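Local coordinates for protein succinate-semialdehyde dehydrogenase (Streptococcus pyogenes MGAS1882, PDB 4OGD) that probably oxidises succinic semialdehyde to succinate, using NADP+ as the cofactor, at residues A164-E168 with S180-L184; A2-I6 with H15-N19; I195-V201 with E218-K224; Y36-R40 with Q120-V124; D100-M104 with S439-F443. One frame throughout, in Å; residues are numbered along the deposited sequence.

The five contacts illustrate how a mostly Rossmann-type domain is held together by contacts between its elements. Interactions 1 and 3 both reach the mixed sheet of the coenzyme-binding fold, their centres about 21 Å apart. Interaction 2, its centre about 14 Å from that of interaction 1, lies against it: Gln-165 OE1 packs 3.3 Å from Phe-17 CE2. Interaction 4 reaches interaction 1 where Ser-180 OG sits 3.3 Å from Trp-39 CH2, and joins interaction 3 by a probable backbone hydrogen bond from Val-201 N to Val-124 O, 2.8 Å. Interaction 5 keeps apart, its nearest atoms about 6 Å from interaction 4. All concern the framework of the domain; interactions 3, 4 and 5 also reach the second subunit.

Interaction 1 of 5, residues A164-E168 with S180-L184; sequences AQSFE and SITNL
Ile-181 opens the meeting of helix 161-173 with strand 181-183, two elements running roughly antiparallel with their local axes 7.4 Å apart. Its CD1 methyl lies against the Phe-167 ring, 4.1 Å from CE1, the two side chains crossing at about a right angle. The carbonyl of the same residue turns to the aliphatic part of Glu-168, whose CG lies 3.6 Å from Ile-181 O. Thr-182 comes next: its bond to CB points away from the helix, and OG1 is hydrogen-bonded to Arg-31, yet its CG2 still lies 3.7 Å from Glu-168 OE1. Asn-183 makes the polar link. Its backbone N donates to Glu-168 OE1 over 2.8 Å, with an N-H...O angle of 158°, meeting the oxygen on its anti side and 28° out of the carboxylate plane. Glu-168 gets there by running its chain out straight, CG opposite its own backbone N (chi1 177°). The Asn-183 side chain turns toward the helix, setting OD1 3.3 Å from Ala-164 CB, while a water gives one proton to Glu-168 OE1 (2.7 Å) and another to Asn-183 O (2.8 Å). Strand 181-183 is outermost in its sheet and pairs with strand 152-155 through Ser-180, Thr-182 and Leu-184. The N-H and C=O of Asn-183 point instead to the other side, where a carboxylate and a water take the place of a further strand. With two donors on one oxygen, Glu-168 is probably ionised, and its charge would serve to satisfy the edge N-H within this beta-alpha-beta unit.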
# COMPACT_ATOMS: atom_id res chain seq x y z
N ALA A 164 19.43 -16.42 8.05
CA ALA A 164 19.53 -15.13 7.39
C ALA A 164 20.85 -14.98 6.67
O ALA A 164 20.91 -14.53 5.53
CB ALA A 164 19.38 -14.01 8.41
N GLN A 165 21.93 -15.34 7.35
CA GLN A 165 23.26 -15.23 6.76
C GLN A 165 23.41 -16.16 5.56
O GLN A 165 23.94 -15.75 4.52
CB GLN A 165 24.31 -15.57 7.82
CG GLN A 165 25.71 -15.71 7.26
CD GLN A 165 26.68 -16.26 8.29
OE1 GLN A 165 26.61 -17.43 8.67
NE2 GLN A 165 27.59 -15.40 8.75
N SER A 166 22.95 -17.39 5.69
CA SER A 166 23.07 -18.37 4.62
C SER A 166 22.22 -18.00 3.40
O SER A 166 22.53 -18.42 2.29
CB SER A 166 22.71 -19.77 5.10
OG SER A 166 21.37 -19.84 5.56
N PHE A 167 21.15 -17.24 3.60
CA PHE A 167 20.33 -16.84 2.46
C PHE A 167 21.11 -15.88 1.57
O PHE A 167 21.13 -16.03 0.34
CB PHE A 167 18.99 -16.23 2.89
CG PHE A 167 17.98 -16.15 1.77
CD1 PHE A 167 18.06 -15.14 0.81
CD2 PHE A 167 16.98 -17.11 1.65
CE1 PHE A 167 17.14 -15.08 -0.23
CE2 PHE A 167 16.06 -17.06 0.62
CZ PHE A 167 16.14 -16.04 -0.32
N GLU A 168 21.75 -14.89 2.19
CA GLU A 168 22.66 -14.01 1.45
C GLU A 168 23.75 -14.82 0.74
O GLU A 168 24.03 -14.57 -0.43
CB GLU A 168 23.30 -12.97 2.37
CG GLU A 168 24.32 -12.09 1.63
CD GLU A 168 25.05 -11.12 2.54
OE1 GLU A 168 24.46 -10.65 3.52
OE2 GLU A 168 26.24 -10.84 2.28
N SER A 180 22.42 -7.69 -4.25
CA SER A 180 21.09 -8.17 -4.64
C SER A 180 20.22 -8.43 -3.40
O SER A 180 19.05 -8.05 -3.33
CB SER A 180 21.19 -9.43 -5.51
OG SER A 180 21.79 -9.13 -6.77
N ILE A 181 20.82 -9.09 -2.41
CA ILE A 181 20.25 -9.11 -1.07
C ILE A 181 21.39 -9.11 -0.06
O ILE A 181 22.42 -9.76 -0.27
CB ILE A 181 19.27 -10.31 -0.85
CG1 ILE A 181 18.53 -10.15 0.49
CG2 ILE A 181 20.00 -11.66 -0.92
CD1 ILE A 181 17.35 -11.10 0.65
N THR A 182 21.23 -8.34 1.01
CA THR A 182 22.25 -8.31 2.06
C THR A 182 21.58 -8.46 3.41
O THR A 182 20.64 -7.73 3.75
CB THR A 182 23.04 -7.00 2.04
OG1 THR A 182 23.57 -6.77 0.72
CG2 THR A 182 24.19 -7.04 3.04
N ASN A 183 22.06 -9.42 4.19
CA ASN A 183 21.55 -9.59 5.54
C ASN A 183 22.11 -8.49 6.46
O ASN A 183 23.29 -8.15 6.38
CB ASN A 183 21.93 -10.96 6.09
CG ASN A 183 21.48 -11.14 7.51
OD1 ASN A 183 20.31 -10.93 7.82
ND2 ASN A 183 22.42 -11.47 8.40
N LEU A 184 21.26 -7.96 7.33
CA LEU A 184 21.69 -6.92 8.27
C LEU A 184 21.55 -7.38 9.72
O LEU A 184 20.44 -7.45 10.25
CB LEU A 184 20.86 -5.65 8.08
CG LEU A 184 20.60 -5.12 6.67
CD1 LEU A 184 19.72 -3.88 6.74
CD2 LEU A 184 21.91 -4.80 5.95
O HOH W 1 25.72 -9.30 5.50

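Interaction 2 of 5, residues A2-I6 with H15-N19; sequences AYQTI and HTFDN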
# COMPACT_ATOMS: atom_id res chain seq x y z
N ALA A 2 20.86 -9.80 20.98
CA ALA A 2 21.98 -10.49 20.35
C ALA A 2 21.49 -11.44 19.26
O ALA A 2 20.40 -12.00 19.35
CB ALA A 2 22.79 -11.25 21.39
N TYR A 3 22.30 -11.62 18.22
CA TYR A 3 21.99 -12.59 17.18
C TYR A 3 22.71 -13.91 17.47
O TYR A 3 23.93 -14.01 17.38
CB TYR A 3 22.38 -12.05 15.80
CG TYR A 3 21.50 -10.93 15.30
CD1 TYR A 3 20.33 -11.20 14.58
CD2 TYR A 3 21.84 -9.59 15.50
CE1 TYR A 3 19.52 -10.17 14.10
CE2 TYR A 3 21.04 -8.56 15.04
CZ TYR A 3 19.88 -8.86 14.33
OH TYR A 3 19.07 -7.84 13.86
N GLN A 4 21.93 -14.93 17.84
CA GLN A 4 22.49 -16.21 18.26
C GLN A 4 21.67 -17.36 17.71
O GLN A 4 20.44 -17.29 17.71
CB GLN A 4 22.45 -16.34 19.78
CG GLN A 4 23.20 -15.27 20.54
CD GLN A 4 24.23 -15.85 21.48
OE1 GLN A 4 25.40 -15.98 21.12
NE2 GLN A 4 23.80 -16.22 22.67
N THR A 5 22.34 -18.41 17.25
CA THR A 5 21.64 -19.66 17.01
C THR A 5 21.65 -20.44 18.31
O THR A 5 22.72 -20.81 18.81
CB THR A 5 22.32 -20.52 15.93
OG1 THR A 5 22.32 -19.82 14.68
CG2 THR A 5 21.59 -21.85 15.78
N ILE A 6 20.48 -20.65 18.89
CA ILE A 6 20.32 -21.51 20.05
C ILE A 6 19.31 -22.59 19.72
O ILE A 6 18.12 -22.30 19.54
CB ILE A 6 19.85 -20.73 21.28
CG1 ILE A 6 20.79 -19.55 21.55
CG2 ILE A 6 19.76 -21.64 22.50
CD1 ILE A 6 20.31 -18.63 22.65
N HIS A 15 25.79 -20.96 17.22
CA HIS A 15 26.46 -19.88 16.51
C HIS A 15 26.24 -18.55 17.22
O HIS A 15 25.18 -18.31 17.81
CB HIS A 15 25.93 -19.74 15.07
CG HIS A 15 25.98 -20.99 14.25
ND1 HIS A 15 27.17 -21.54 13.80
CD2 HIS A 15 25.00 -21.76 13.73
CE1 HIS A 15 26.91 -22.61 13.08
NE2 HIS A 15 25.59 -22.77 13.02
N THR A 16 27.23 -17.67 17.14
CA THR A 16 27.04 -16.28 17.57
C THR A 16 27.59 -15.37 16.48
O THR A 16 28.63 -15.65 15.90
CB THR A 16 27.72 -15.99 18.93
OG1 THR A 16 27.13 -16.82 19.94
CG2 THR A 16 27.51 -14.53 19.31
N PHE A 17 26.86 -14.30 16.19
CA PHE A 17 27.21 -13.44 15.07
C PHE A 17 27.48 -12.03 15.55
O PHE A 17 26.89 -11.56 16.52
CB PHE A 17 26.08 -13.45 14.03
CG PHE A 17 25.76 -14.82 13.50
CD1 PHE A 17 24.98 -15.69 14.24
CD2 PHE A 17 26.26 -15.24 12.28
CE1 PHE A 17 24.69 -16.95 13.77
CE2 PHE A 17 25.96 -16.51 11.81
CZ PHE A 17 25.18 -17.36 12.55
N ASP A 18 28.41 -11.35 14.87
CA ASP A 18 28.74 -9.98 15.21
C ASP A 18 27.73 -9.02 14.60
O ASP A 18 27.23 -9.25 13.50
CB ASP A 18 30.14 -9.62 14.72
CG ASP A 18 31.21 -10.47 15.38
OD1 ASP A 18 31.14 -10.66 16.61
OD2 ASP A 18 32.11 -10.94 14.65
N ASN A 19 27.43 -7.95 15.33
CA ASN A 19 26.54 -6.93 14.81
C ASN A 19 27.22 -6.09 13.74
O ASN A 19 28.43 -5.87 13.78
CB ASN A 19 25.99 -6.06 15.94
CG ASN A 19 24.74 -6.65 16.57
OD1 ASN A 19 24.79 -7.72 17.17
ND2 ASN A 19 23.61 -5.95 16.43
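Matching first torsions bring Thr-5 and His-15 together: Thr-5 OG1 (chi1 -62°) and His-15 CG (chi1 -55°) each stand opposite their carbonyl carbon, and the two side chains run side by side in the same direction. OG1 thereby comes to the edge of the imidazole, in its plane and 3.4 Å from His-15 CD2, while its own hydrogen bond is made to Asp-73. Phe-17 uses the same well (chi1 -58°), which brings its ring edge to the first strand: Phe-17 CD1 lies 3.7 Å from Tyr-3 O, and CE1 lies 3.8 Å from Thr-5 OG1. Backbone bonds fix the register. Phe-17 N donates to Tyr-3 O at 3.2 Å, and Thr-5 N donates to His-15 O at 2.9 Å. The return bond from His-15 N to Thr-5 O, at 3.5 Å, is weak. Between them Gln-4 and Thr-16 form a non-hydrogen-bonded pair with side chains on the face opposite Thr-5 and His-15; between the backbones, Gln-4 CA makes a CA-H...O contact of 3.4 Å with His-15 O. At the far end the Asn-19 amide crosses the Tyr-3 side chain at about a right angle, OD1 at the ring edge 3.9 Å from CD2. Tyr-3 OH continues inward to the carbonyl of Ile-186, Phe-185 meets the Tyr-3 and Phe-17 rings, and Pro-161 of helix 161-173 touches both Thr-5 and Phe-17. All this belongs to a two-stranded antiparallel beta hairpin, strands 4-7 and 12-16, laid by the N-terminus over the coenzyme-binding domain.

Interaction 3 of 5, residues I195-V201 with E218-K224; sequences IADKRVV and EAGKNLK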
# COMPACT_ATOMS: atom_id res chain seq x y z
N ILE A 195 15.01 2.82 7.49
CA ILE A 195 13.70 3.26 7.01
C ILE A 195 13.71 4.74 6.62
O ILE A 195 13.05 5.15 5.66
CB ILE A 195 12.60 2.96 8.05
CG1 ILE A 195 12.52 1.45 8.28
CG2 ILE A 195 11.24 3.49 7.57
CD1 ILE A 195 11.51 1.01 9.35
N ALA A 196 14.50 5.53 7.34
CA ALA A 196 14.58 6.96 7.07
C ALA A 196 15.56 7.31 5.95
O ALA A 196 15.66 8.46 5.55
CB ALA A 196 14.96 7.71 8.34
N ASP A 197 16.28 6.31 5.45
CA ASP A 197 17.31 6.57 4.45
C ASP A 197 16.65 6.73 3.08
O ASP A 197 15.82 5.91 2.70
CB ASP A 197 18.31 5.42 4.41
CG ASP A 197 19.53 5.74 3.57
OD1 ASP A 197 19.46 5.65 2.33
OD2 ASP A 197 20.57 6.10 4.16
N LYS A 198 17.02 7.78 2.35
CA LYS A 198 16.35 8.06 1.08
C LYS A 198 16.62 7.03 -0.02
O LYS A 198 15.92 6.99 -1.02
CB LYS A 198 16.65 9.47 0.58
CG LYS A 198 18.09 9.70 0.19
CD LYS A 198 18.28 11.16 -0.17
CE LYS A 198 19.61 11.42 -0.83
NZ LYS A 198 19.68 12.83 -1.30
N ARG A 199 17.63 6.18 0.18
CA ARG A 199 17.92 5.13 -0.79
C ARG A 199 16.93 3.98 -0.64
O ARG A 199 16.74 3.19 -1.56
CB ARG A 199 19.36 4.63 -0.63
CG ARG A 199 20.39 5.66 -1.05
CD ARG A 199 21.80 5.31 -0.55
NE ARG A 199 21.89 5.42 0.90
CZ ARG A 199 23.04 5.47 1.58
NH1 ARG A 199 24.20 5.42 0.94
NH2 ARG A 199 23.02 5.56 2.91
N VAL A 200 16.30 3.91 0.53
CA VAL A 200 15.30 2.88 0.82
C VAL A 200 13.90 3.39 0.46
O VAL A 200 13.49 4.47 0.89
CB VAL A 200 15.40 2.42 2.28
CG1 VAL A 200 14.28 1.47 2.63
CG2 VAL A 200 16.78 1.78 2.52
N VAL A 201 13.18 2.61 -0.35
CA VAL A 201 11.96 3.11 -0.97
C VAL A 201 10.71 2.31 -0.62
O VAL A 201 9.63 2.54 -1.17
CB VAL A 201 12.09 3.17 -2.50
CG1 VAL A 201 13.30 4.02 -2.89
CG2 VAL A 201 12.21 1.76 -3.09
N GLU A 218 7.10 3.99 11.64
CA GLU A 218 8.36 4.60 11.21
C GLU A 218 8.36 4.82 9.69
O GLU A 218 8.83 5.85 9.20
CB GLU A 218 9.55 3.74 11.65
CG GLU A 218 10.91 4.32 11.31
CD GLU A 218 11.25 5.58 12.10
OE1 GLU A 218 10.77 5.72 13.25
OE2 GLU A 218 11.99 6.43 11.57
N ALA A 219 7.82 3.86 8.94
CA ALA A 219 7.72 4.02 7.50
C ALA A 219 6.83 5.20 7.12
O ALA A 219 7.17 5.97 6.23
CB ALA A 219 7.20 2.74 6.86
N GLY A 220 5.70 5.34 7.79
CA GLY A 220 4.79 6.44 7.50
C GLY A 220 5.44 7.78 7.76
O GLY A 220 5.31 8.71 6.96
N LYS A 221 6.15 7.88 8.88
CA LYS A 221 6.89 9.10 9.23
C LYS A 221 7.80 9.54 8.08
O LYS A 221 8.01 10.73 7.85
CB LYS A 221 7.70 8.86 10.50
CG LYS A 221 8.50 10.05 11.02
CD LYS A 221 9.20 9.67 12.32
CE LYS A 221 10.12 10.78 12.82
NZ LYS A 221 10.57 10.52 14.22
N ASN A 222 8.30 8.55 7.34
CA ASN A 222 9.27 8.78 6.28
C ASN A 222 8.71 8.61 4.87
O ASN A 222 9.46 8.57 3.89
CB ASN A 222 10.48 7.85 6.47
CG ASN A 222 11.29 8.21 7.71
OD1 ASN A 222 11.99 9.22 7.71
ND2 ASN A 222 11.16 7.41 8.76
N LEU A 223 7.38 8.55 4.78
CA LEU A 223 6.67 8.45 3.51
C LEU A 223 7.03 7.19 2.73
O LEU A 223 6.97 7.20 1.51
CB LEU A 223 6.91 9.69 2.64
CG LEU A 223 6.62 11.03 3.31
CD1 LEU A 223 7.06 12.17 2.41
CD2 LEU A 223 5.15 11.15 3.65
N LYS A 224 7.38 6.12 3.43
CA LYS A 224 7.73 4.86 2.76
C LYS A 224 6.53 3.91 2.66
O LYS A 224 5.84 3.67 3.65
CB LYS A 224 8.89 4.17 3.48
CG LYS A 224 10.14 5.04 3.62
CD LYS A 224 10.68 5.44 2.26
CE LYS A 224 11.68 6.60 2.36
NZ LYS A 224 12.99 6.22 2.96
O HOH W 2 13.94 8.92 3.21
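In the beta-alpha-beta unit made by strand 200-206, helix 209-221 and strand 225-229, Lys-224 and Ile-195 meet where the returning chain passes the loop between helix 188-196 and strand 200-206. Lys-224 folds twice, at chi2 (-61°) and chi4 (71°), which curls its ammonium into a ring of carbonyls. NZ donates to Val-200 O at 2.8 Å and to Ile-195 O at 2.9 Å, tilted out of both carbonyl planes; the bond to Asp-197 O, also 2.9 Å, is weak. A water accepts from the same nitrogen (2.9 Å) and gives a proton to Ala-196 O. Elsewhere in the contact, Ile-195 CG2 presses on helix 209-221, 3.6 Å from Ala-219 CA. Glu-218 CG, opposite its backbone N (chi1 -177°), lies beside it, and the bend at chi2 turns the carboxylate back toward Asn-222. Asn-222 lays its amide against Ala-196, OD1 3.4 Å from CB, while its ND2 turns back to Glu-218 O at 2.8 Å. Leu-223 is the C-prime residue of the Schellman motif that ends this helix and delivers Lys-224 to the loop. That loop is held by its own bonds: Asp-197 OD1 takes Arg-199 N, an Asx turn, and Arg-199 grips the carboxylate side-on with NE and NH2, while its NH1 pairs with Glu-30. Four acceptors, one of them weakly bound, thus share three N-H groups. Such a cradle would stabilise the positive charge through partial dipoles, and Lys-224, just after helix 209-221, ties together the end of helix 188-196, the Asp-197 turn and the start of strand 200-206.

Interaction 4 of 5, residues Y36-R40 with Q120-V124; sequences YKKWR and QSTGV
This is a helix-to-linker contact, a tyrosine ring on a glycine backbone beside an arginine on a serine, where helix 22-41 covers the segment joining strand 113-120 to strand 124-128. Gly-123 CA lies over one face of Tyr-36 as a CH-pi contact, 3.8 Å from the ring centroid and 25° off its normal; Thr-122 O is over the same face. At the ring edge, near its plane, Ser-121 OG comes within 3.3 Å of CE1. The hydroxyl of Tyr-36 finds its partner beyond, in Glu-408 of the second subunit. Arg-40 bends at chi2 (-59°) and chi3 (-69°) to curl back on the linker, bringing CD within 3.1 Å of Ser-121 OG and NH1 to Ser-121 O at 3.1 Å, a weak bond at the guanidinium edge. Gln-120 crosses it at about a right angle, NE2 over one guanidinium face and 3.7 Å from NH2. A water joins Arg-40 NH2 to Gln-120 OE1, and another links Tyr-36 O with Ser-121 OG. Gln-120 OE1 also bonds His-450, and its NE2 bonds Ala-405 O of the second subunit. Together these place the contact at the junction where, as in other aldehyde dehydrogenases, the oligomerisation arm meets the Rossmann-type sheet.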
# COMPACT_ATOMS: atom_id res chain seq x y z
N TYR A 36 20.78 -0.72 -7.77
CA TYR A 36 19.49 -0.27 -8.29
C TYR A 36 19.70 0.60 -9.54
O TYR A 36 19.05 0.40 -10.56
CB TYR A 36 18.69 0.51 -7.23
CG TYR A 36 17.73 1.47 -7.88
CD1 TYR A 36 16.55 1.00 -8.45
CD2 TYR A 36 18.02 2.83 -7.98
CE1 TYR A 36 15.67 1.86 -9.08
CE2 TYR A 36 17.14 3.70 -8.61
CZ TYR A 36 15.97 3.20 -9.16
OH TYR A 36 15.08 4.05 -9.80
N LYS A 37 20.62 1.57 -9.45
CA LYS A 37 20.87 2.47 -10.57
C LYS A 37 21.46 1.74 -11.78
O LYS A 37 21.10 2.03 -12.92
CB LYS A 37 21.81 3.61 -10.14
CG LYS A 37 21.19 4.64 -9.22
CD LYS A 37 20.17 5.51 -9.95
CE LYS A 37 19.74 6.70 -9.09
NZ LYS A 37 18.82 7.63 -9.83
N LYS A 38 22.36 0.80 -11.52
CA LYS A 38 22.93 -0.02 -12.59
C LYS A 38 21.86 -0.80 -13.35
O LYS A 38 21.86 -0.86 -14.58
CB LYS A 38 24.00 -0.97 -12.03
CG LYS A 38 24.51 -2.01 -13.03
CD LYS A 38 25.63 -2.84 -12.43
CE LYS A 38 26.08 -3.93 -13.39
NZ LYS A 38 27.28 -4.61 -12.84
N TRP A 39 20.94 -1.40 -12.61
CA TRP A 39 19.89 -2.20 -13.23
C TRP A 39 18.86 -1.33 -13.95
O TRP A 39 18.16 -1.81 -14.84
CB TRP A 39 19.22 -3.08 -12.17
CG TRP A 39 20.04 -4.26 -11.74
CD1 TRP A 39 21.12 -4.81 -12.39
CD2 TRP A 39 19.83 -5.05 -10.57
NE1 TRP A 39 21.59 -5.90 -11.68
CE2 TRP A 39 20.81 -6.07 -10.56
CE3 TRP A 39 18.90 -5.01 -9.52
CZ2 TRP A 39 20.90 -7.02 -9.54
CZ3 TRP A 39 18.99 -5.95 -8.51
CH2 TRP A 39 19.97 -6.95 -8.53
N ARG A 40 18.76 -0.06 -13.57
CA ARG A 40 17.92 0.89 -14.31
C ARG A 40 18.59 1.35 -15.60
O ARG A 40 17.92 1.54 -16.62
CB ARG A 40 17.58 2.11 -13.45
CG ARG A 40 16.39 1.92 -12.54
CD ARG A 40 15.12 1.59 -13.32
NE ARG A 40 14.63 2.73 -14.10
CZ ARG A 40 13.67 3.55 -13.71
NH1 ARG A 40 13.07 3.36 -12.54
NH2 ARG A 40 13.29 4.55 -14.49
N GLN A 120 8.23 -0.51 -13.32
CA GLN A 120 9.65 -0.24 -13.16
C GLN A 120 10.11 -0.42 -11.73
O GLN A 120 9.31 -0.32 -10.79
CB GLN A 120 9.95 1.19 -13.64
CG GLN A 120 9.64 1.40 -15.12
CD GLN A 120 10.03 2.77 -15.59
OE1 GLN A 120 9.62 3.78 -15.02
NE2 GLN A 120 10.86 2.82 -16.64
N SER A 121 11.40 -0.70 -11.56
CA SER A 121 11.98 -0.75 -10.22
C SER A 121 11.94 0.63 -9.59
O SER A 121 11.82 1.65 -10.28
CB SER A 121 13.42 -1.24 -10.28
OG SER A 121 14.21 -0.34 -11.04
N THR A 122 12.03 0.65 -8.26
CA THR A 122 12.00 1.90 -7.52
C THR A 122 13.24 2.16 -6.67
O THR A 122 13.62 3.31 -6.47
CB THR A 122 10.75 2.00 -6.64
OG1 THR A 122 10.61 0.80 -5.85
CG2 THR A 122 9.52 2.14 -7.51
N GLY A 123 13.88 1.10 -6.17
CA GLY A 123 15.03 1.29 -5.31
C GLY A 123 15.30 0.15 -4.34
O GLY A 123 14.99 -1.00 -4.64
N VAL A 124 15.89 0.48 -3.19
CA VAL A 124 16.25 -0.54 -2.20
C VAL A 124 15.05 -0.82 -1.30
O VAL A 124 14.40 0.10 -0.80
CB VAL A 124 17.45 -0.09 -1.35
CG1 VAL A 124 17.87 -1.20 -0.37
CG2 VAL A 124 18.62 0.30 -2.25
O HOH W 3 16.81 -1.27 -10.93
O HOH W 4 10.87 5.45 -13.62

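Interaction 5 of 5, residues D100-M104 with S439-F443; sequences DEFLM and SELGF
Phe-102 and Glu-440 meet flat on flat. The Glu-440 chain is fully extended, CG trans to its own backbone N (chi1 -168°), and so runs across one face of the Phe-102 ring: CG sits over the middle, 3.6 Å from the centroid, and the carboxylate continues beyond it, its plane nearly parallel to that of the ring. Phe-102 CB lies over a face of Phe-443, 3.8 Å from that centroid and offset toward the rim; Phe-443 presents this face with its CG opposite the backbone N (chi1 -173°). The two phenyl rings meet obliquely, their centroids 5.4 Å apart and their planes inclined at 56°. Leu-103 adds an aliphatic neighbour by setting CD2 in the plane of the Phe-443 ring, at its edge, 3.8 Å from CZ, with the side chains crossing at about a right angle. The polar ends are handled by water: a single molecule donates to both Phe-102 O and Glu-440 OE2, 2.8 Å each. Glu-440 also has a long, weak ion pair with Lys-119. Glu-101 OE2 stands 4.5 Å from Glu-440 OE1, a pairing of like charges that may disfavour full ionisation of one of them. Ser-439 makes an ST turn, its OG accepting from Leu-441 N, and its carbonyl takes the hydroxyl of Tyr-95; Ile-147 of helix 136-148 backs Leu-103 and Phe-443. Here the C-terminal end of the long helix 78-103 docks on the loop joining strand 433-434 of the Rossmann-type sheet to the C-terminal strand 448-455.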
# COMPACT_ATOMS: atom_id res chain seq x y z
N ASP A 100 8.97 -12.09 -17.80
CA ASP A 100 8.62 -11.34 -19.00
C ASP A 100 7.15 -10.92 -19.03
O ASP A 100 6.82 -9.77 -19.35
CB ASP A 100 8.96 -12.13 -20.27
CG ASP A 100 10.45 -12.37 -20.42
OD1 ASP A 100 11.25 -11.61 -19.85
OD2 ASP A 100 10.81 -13.34 -21.13
N GLU A 101 6.27 -11.85 -18.68
CA GLU A 101 4.83 -11.57 -18.65
C GLU A 101 4.49 -10.51 -17.60
O GLU A 101 3.68 -9.61 -17.84
CB GLU A 101 4.05 -12.86 -18.35
CG GLU A 101 2.55 -12.61 -18.17
CD GLU A 101 1.80 -13.84 -17.71
OE1 GLU A 101 2.29 -14.96 -17.94
OE2 GLU A 101 0.72 -13.68 -17.10
N PHE A 102 5.11 -10.62 -16.43
CA PHE A 102 4.80 -9.73 -15.32
C PHE A 102 5.38 -8.33 -15.51
O PHE A 102 4.90 -7.37 -14.89
CB PHE A 102 5.28 -10.32 -14.00
CG PHE A 102 4.45 -11.47 -13.49
CD1 PHE A 102 3.35 -11.95 -14.20
CD2 PHE A 102 4.78 -12.08 -12.28
CE1 PHE A 102 2.59 -13.00 -13.72
CE2 PHE A 102 4.02 -13.13 -11.79
CZ PHE A 102 2.93 -13.60 -12.51
N LEU A 103 6.41 -8.21 -16.34
CA LEU A 103 7.07 -6.92 -16.58
C LEU A 103 6.60 -6.22 -17.85
O LEU A 103 7.01 -5.09 -18.13
CB LEU A 103 8.58 -7.12 -16.64
CG LEU A 103 9.29 -7.32 -15.31
CD1 LEU A 103 10.71 -7.81 -15.50
CD2 LEU A 103 9.28 -6.00 -14.55
N MET A 104 5.75 -6.89 -18.63
CA MET A 104 5.26 -6.32 -19.88
C MET A 104 4.55 -4.98 -19.68
O MET A 104 3.86 -4.77 -18.68
CB MET A 104 4.29 -7.31 -20.53
CG MET A 104 4.04 -7.07 -22.01
SD MET A 104 2.91 -8.30 -22.68
CE MET A 104 2.80 -9.46 -21.32
N SER A 439 1.75 -14.88 -6.25
CA SER A 439 0.96 -14.61 -7.47
C SER A 439 1.44 -13.34 -8.16
O SER A 439 2.50 -12.79 -7.82
CB SER A 439 -0.55 -14.55 -7.18
OG SER A 439 -0.96 -13.28 -6.70
N GLU A 440 0.69 -12.85 -9.15
CA GLU A 440 1.08 -11.61 -9.79
C GLU A 440 0.78 -10.42 -8.87
O GLU A 440 1.41 -9.37 -9.00
CB GLU A 440 0.41 -11.42 -11.15
CG GLU A 440 1.06 -10.27 -11.95
CD GLU A 440 0.52 -10.15 -13.37
OE1 GLU A 440 -0.41 -10.90 -13.73
OE2 GLU A 440 1.04 -9.30 -14.13
N LEU A 441 -0.17 -10.59 -7.95
CA LEU A 441 -0.47 -9.52 -7.00
C LEU A 441 0.76 -9.20 -6.16
O LEU A 441 0.99 -8.04 -5.79
CB LEU A 441 -1.65 -9.89 -6.10
CG LEU A 441 -3.00 -10.08 -6.78
CD1 LEU A 441 -4.11 -10.33 -5.76
CD2 LEU A 441 -3.35 -8.87 -7.65
N GLY A 442 1.55 -10.22 -5.85
CA GLY A 442 2.75 -10.03 -5.05
C GLY A 442 3.96 -9.56 -5.84
O GLY A 442 5.06 -9.47 -5.30
N PHE A 443 3.77 -9.28 -7.13
CA PHE A 443 4.86 -8.79 -7.96
C PHE A 443 4.94 -7.26 -7.97
O PHE A 443 6.03 -6.70 -8.14
CB PHE A 443 4.73 -9.32 -9.39
CG PHE A 443 5.90 -9.00 -10.26
CD1 PHE A 443 7.08 -9.71 -10.14
CD2 PHE A 443 5.82 -7.97 -11.20
CE1 PHE A 443 8.17 -9.42 -10.93
CE2 PHE A 443 6.91 -7.66 -12.00
CZ PHE A 443 8.09 -8.39 -11.86
O HOH W 5 2.89 -7.53 -13.02